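Local coordinates for protein 11R-lipoxygenase (Gersemia fruticosa, PDB 3VF1) that probably oxygenates polyunsaturated fatty acids at carbon 11 with R stereochemistry, using a single non-heme iron and regulated by calcium, at residues Ala577-Phe580 and Ser581-Ala584; Ser627-Asn630 and Ala631-Ile635. All coordinates share one frame; numbering follows the deposited sequence.

Interaction 1: residues Ala577-Phe580 and Ser581-Ala584; sequences AVNF and SQMA. With FE2 (Fe (II) ion), chain E.
The amide planes of Asn579 and Gln582 are turned 58° against each other, while the ring of Phe580 has Asn579 ND2 over the centre of one face, 3.8 Å above the plane. These groups sit in a type I beta turn from Asn579 to Gln582, where helix 557-579 gives way to helix 582-586 at the lipoxygenase iron site. Asn579 swings CG anti to its own N (chi1 -169°), which delivers OD1 to the iron at 2.3 Å; water 2 is also a ligand, and His392, His397, His575 and the C-terminal Ile698 complete the site. The same amide is held at its other end by ND2, which bonds to the carbonyl of Leu632, so its rotation is fixed from two directions.

Behind the ligand, Asn579 O takes two N-H groups from one residue. Gln582 N comes from above the carbonyl plane, whereas Gln582 NE2, at 3.0 Å, lies only 15° out of it and donates nearly within its own amide plane. With CG beside its backbone N, the Gln582 chain heads back over Asn579 O and, extended beyond CG, brings NE2 to it; its OE1 is taken up by Gln388. A leucine here would probably leave Asn579 O with just the backbone N-H of the turn and Gln388 without its acceptor, freeing the backbone behind the iron ligand to shift.

Water 1 links Phe580 O, to which it donates, with Ala584 N, whose hydrogen it accepts. Ser581, also bonded to Ser265, turns OG back to the end of helix 557-579 and donates to Ala577 O at 2.6 Å.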
loop_
_atom_site.group_PDB
_atom_site.type_symbol
_atom_site.label_atom_id
_atom_site.label_comp_id
_atom_site.label_asym_id
_atom_site.label_seq_id
_atom_site.Cartn_x
_atom_site.Cartn_y
_atom_site.Cartn_z
ATOM N N ALA A 577 -0.034 -5.592 -5.353
ATOM C CA ALA A 577 0.849 -6.511 -6.063
ATOM C C ALA A 577 1.912 -7.104 -5.143
ATOM O O ALA A 577 2.266 -8.275 -5.267
ATOM C CB ALA A 577 1.504 -5.804 -7.241
ATOM N N VAL A 578 2.415 -6.291 -4.219
ATOM C CA VAL A 578 3.504 -6.712 -3.345
ATOM C C VAL A 578 3.023 -7.111 -1.950
ATOM O O VAL A 578 3.833 -7.461 -1.096
ATOM C CB VAL A 578 4.557 -5.599 -3.186
ATOM C CG1 VAL A 578 4.924 -5.013 -4.545
ATOM C CG2 VAL A 578 4.049 -4.508 -2.253
ATOM N N ASN A 579 1.716 -7.057 -1.715
ATOM C CA ASN A 579 1.172 -7.360 -0.394
ATOM C C ASN A 579 0.315 -8.627 -0.378
ATOM O O ASN A 579 0.611 -9.573 0.348
ATOM C CB ASN A 579 0.361 -6.172 0.129
ATOM C CG ASN A 579 -0.011 -6.314 1.595
ATOM O OD1 ASN A 579 0.590 -5.680 2.469
ATOM N ND2 ASN A 579 -1.014 -7.135 1.871
ATOM N N PHE A 580 -0.742 -8.646 -1.184
ATOM C CA PHE A 580 -1.697 -9.751 -1.153
ATOM C C PHE A 580 -1.205 -10.970 -1.926
ATOM O O PHE A 580 -1.870 -12.007 -1.953
ATOM C CB PHE A 580 -3.059 -9.292 -1.679
ATOM C CG PHE A 580 -3.698 -8.233 -0.831
ATOM C CD1 PHE A 580 -4.288 -8.560 0.377
ATOM C CD2 PHE A 580 -3.698 -6.912 -1.235
ATOM C CE1 PHE A 580 -4.870 -7.588 1.166
ATOM C CE2 PHE A 580 -4.277 -5.933 -0.452
ATOM C CZ PHE A 580 -4.863 -6.271 0.751
ATOM N N SER A 581 -0.037 -10.842 -2.547
ATOM C CA SER A 581 0.599 -11.960 -3.229
ATOM C C SER A 581 1.555 -12.695 -2.291
ATOM O O SER A 581 2.222 -13.649 -2.695
ATOM C CB SER A 581 1.373 -11.454 -4.444
ATOM O OG SER A 581 2.371 -10.529 -4.049
ATOM N N GLN A 582 1.611 -12.252 -1.040
ATOM C CA GLN A 582 2.607 -12.748 -0.092
ATOM C C GLN A 582 2.388 -14.193 0.347
ATOM O O GLN A 582 3.335 -14.866 0.744
ATOM C CB GLN A 582 2.662 -11.845 1.141
ATOM C CG GLN A 582 3.497 -10.594 0.948
ATOM C CD GLN A 582 3.599 -9.769 2.213
ATOM O OE1 GLN A 582 4.673 -9.638 2.798
ATOM N NE2 GLN A 582 2.478 -9.205 2.641
ATOM N N MET A 583 1.152 -14.675 0.290
ATOM C CA MET A 583 0.880 -16.048 0.703
ATOM C C MET A 583 1.325 -17.023 -0.382
ATOM O O MET A 583 1.826 -18.108 -0.090
ATOM C CB MET A 583 -0.604 -16.248 1.022
ATOM C CG MET A 583 -0.921 -17.632 1.577
ATOM S SD MET A 583 0.025 -18.041 3.062
ATOM C CE MET A 583 -0.874 -17.117 4.308
ATOM N N ALA A 584 1.141 -16.630 -1.638
ATOM C CA ALA A 584 1.611 -17.426 -2.762
ATOM C C ALA A 584 3.136 -17.484 -2.768
ATOM O O ALA A 584 3.729 -18.448 -3.250
ATOM C CB ALA A 584 1.104 -16.840 -4.070
HETATM FE FE FE2 E . 0.601 -3.641 3.468
HETATM O O HOH W 1 -1.177 -14.620 -1.866
HETATM O O HOH W 2 0.351 -5.424 4.974
#

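Interaction 2: residues Ser627-Asn630 and Ala631-Ile635; sequences SVVN and ALTTI
The C-terminal end of helix 619-632 is finished here by two threonines, whose hydroxyls turn back onto carbonyls of its last turn. Backbone bonds from each N-H to the carbonyl four residues earlier continue through Thr633 N; among them Leu632 N meets Val628 O at 2.8 Å. On the same side of the helix, Val628 CG1 and Leu632 CD1 touch at 3.8 Å, the two side chains running alongside one another from successive turns. Leu632 also packs against Gln582 of the neighbouring helix 582-586.

Thr633 is the first residue to leave helical backbone angles. With OG1 placed between its backbone N and carbonyl carbon (chi1 64°), the hydroxyl faces back down the helix and donates to Val629 O at 3.1 Å, only 15° out of the carbonyl plane. Thr633 N reaches that same oxygen, so one residue grips it twice. Thr634 does the same over a shorter span, N and OG1 both reaching back three residues to Ala631 O from one face of the carbonyl plane, with OG1 at 2.7 Å. Paired backbone and hydroxyl donors thus satisfy carbonyls at a helix C-terminus, where the helix ends and the chain runs on as a loop beside the lipoxygenase iron site.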
loop_
_atom_site.group_PDB
_atom_site.type_symbol
_atom_site.label_atom_id
_atom_site.label_comp_id
_atom_site.label_asym_id
_atom_site.label_seq_id
_atom_site.Cartn_x
_atom_site.Cartn_y
_atom_site.Cartn_z
ATOM N N SER A 627 1.785 -16.939 10.146
ATOM C CA SER A 627 0.815 -16.189 10.933
ATOM C C SER A 627 0.821 -14.725 10.508
ATOM O O SER A 627 -0.231 -14.098 10.385
ATOM C CB SER A 627 1.139 -16.304 12.425
ATOM O OG SER A 627 0.153 -15.661 13.215
ATOM N N VAL A 628 2.016 -14.189 10.282
ATOM C CA VAL A 628 2.171 -12.799 9.869
ATOM C C VAL A 628 1.632 -12.577 8.460
ATOM O O VAL A 628 0.801 -11.695 8.239
ATOM C CB VAL A 628 3.646 -12.364 9.927
ATOM C CG1 VAL A 628 3.862 -11.071 9.145
ATOM C CG2 VAL A 628 4.090 -12.201 11.375
ATOM N N VAL A 629 2.106 -13.376 7.510
ATOM C CA VAL A 629 1.672 -13.253 6.122
ATOM C C VAL A 629 0.161 -13.423 6.004
ATOM O O VAL A 629 -0.486 -12.760 5.196
ATOM C CB VAL A 629 2.368 -14.289 5.220
ATOM C CG1 VAL A 629 1.678 -14.371 3.862
ATOM C CG2 VAL A 629 3.835 -13.937 5.051
ATOM N N ASN A 630 -0.400 -14.313 6.815
ATOM C CA ASN A 630 -1.839 -14.523 6.825
ATOM C C ASN A 630 -2.564 -13.271 7.308
ATOM O O ASN A 630 -3.665 -12.963 6.851
ATOM C CB ASN A 630 -2.196 -15.717 7.711
ATOM C CG ASN A 630 -3.684 -16.005 7.730
ATOM O OD1 ASN A 630 -4.241 -16.511 6.754
ATOM N ND2 ASN A 630 -4.336 -15.694 8.847
ATOM N N ALA A 631 -1.932 -12.547 8.227
ATOM C CA ALA A 631 -2.496 -11.311 8.755
ATOM C C ALA A 631 -2.367 -10.165 7.754
ATOM O O ALA A 631 -3.319 -9.418 7.535
ATOM C CB ALA A 631 -1.820 -10.943 10.064
ATOM N N LEU A 632 -1.192 -10.030 7.149
ATOM C CA LEU A 632 -0.940 -8.953 6.196
ATOM C C LEU A 632 -1.868 -9.029 4.986
ATOM O O LEU A 632 -2.130 -8.016 4.342
ATOM C CB LEU A 632 0.517 -8.981 5.727
ATOM C CG LEU A 632 1.584 -8.670 6.779
ATOM C CD1 LEU A 632 2.973 -8.823 6.182
ATOM C CD2 LEU A 632 1.404 -7.270 7.349
ATOM N N THR A 633 -2.362 -10.225 4.679
ATOM C CA THR A 633 -3.237 -10.412 3.522
ATOM C C THR A 633 -4.710 -10.445 3.923
ATOM O O THR A 633 -5.546 -10.974 3.192
ATOM C CB THR A 633 -2.904 -11.714 2.754
ATOM O OG1 THR A 633 -3.155 -12.853 3.588
ATOM C CG2 THR A 633 -1.451 -11.717 2.302
ATOM N N THR A 634 -5.025 -9.873 5.082
ATOM C CA THR A 634 -6.402 -9.830 5.562
ATOM C C THR A 634 -7.251 -8.882 4.721
ATOM O O THR A 634 -6.935 -7.699 4.592
ATOM C CB THR A 634 -6.473 -9.368 7.031
ATOM O OG1 THR A 634 -5.798 -10.313 7.871
ATOM C CG2 THR A 634 -7.922 -9.244 7.486
ATOM N N ILE A 635 -8.329 -9.413 4.152
ATOM C CA ILE A 635 -9.295 -8.603 3.419
ATOM C C ILE A 635 -10.671 -8.726 4.062
ATOM O O ILE A 635 -11.286 -9.792 4.036
ATOM C CB ILE A 635 -9.395 -9.031 1.942
ATOM C CG1 ILE A 635 -8.117 -8.651 1.192
ATOM C CG2 ILE A 635 -10.602 -8.377 1.282
ATOM C CD1 ILE A 635 -8.104 -9.090 -0.259
#

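How the interactions relate
Interactions 1 and 2 pack directly against each other beside the iron, their centres about 9 Å apart, in the same lipoxygenase region of the chain. The 577-584 stretch is buried and supplies a metal ligand; 627-635 is only partly buried, and its last residue, Ile635, is exposed. Both occur where a helix ends, but the first passes through a turn into another helix, with a glutamine amide, a serine and water serving the backbone, while the second leaves into a loop and relies on threonine hydroxyls. The iron ligand's amide joins the two, flanked by packing of Phe580 on Ile635 and of Gln582 O against Val629 CG1.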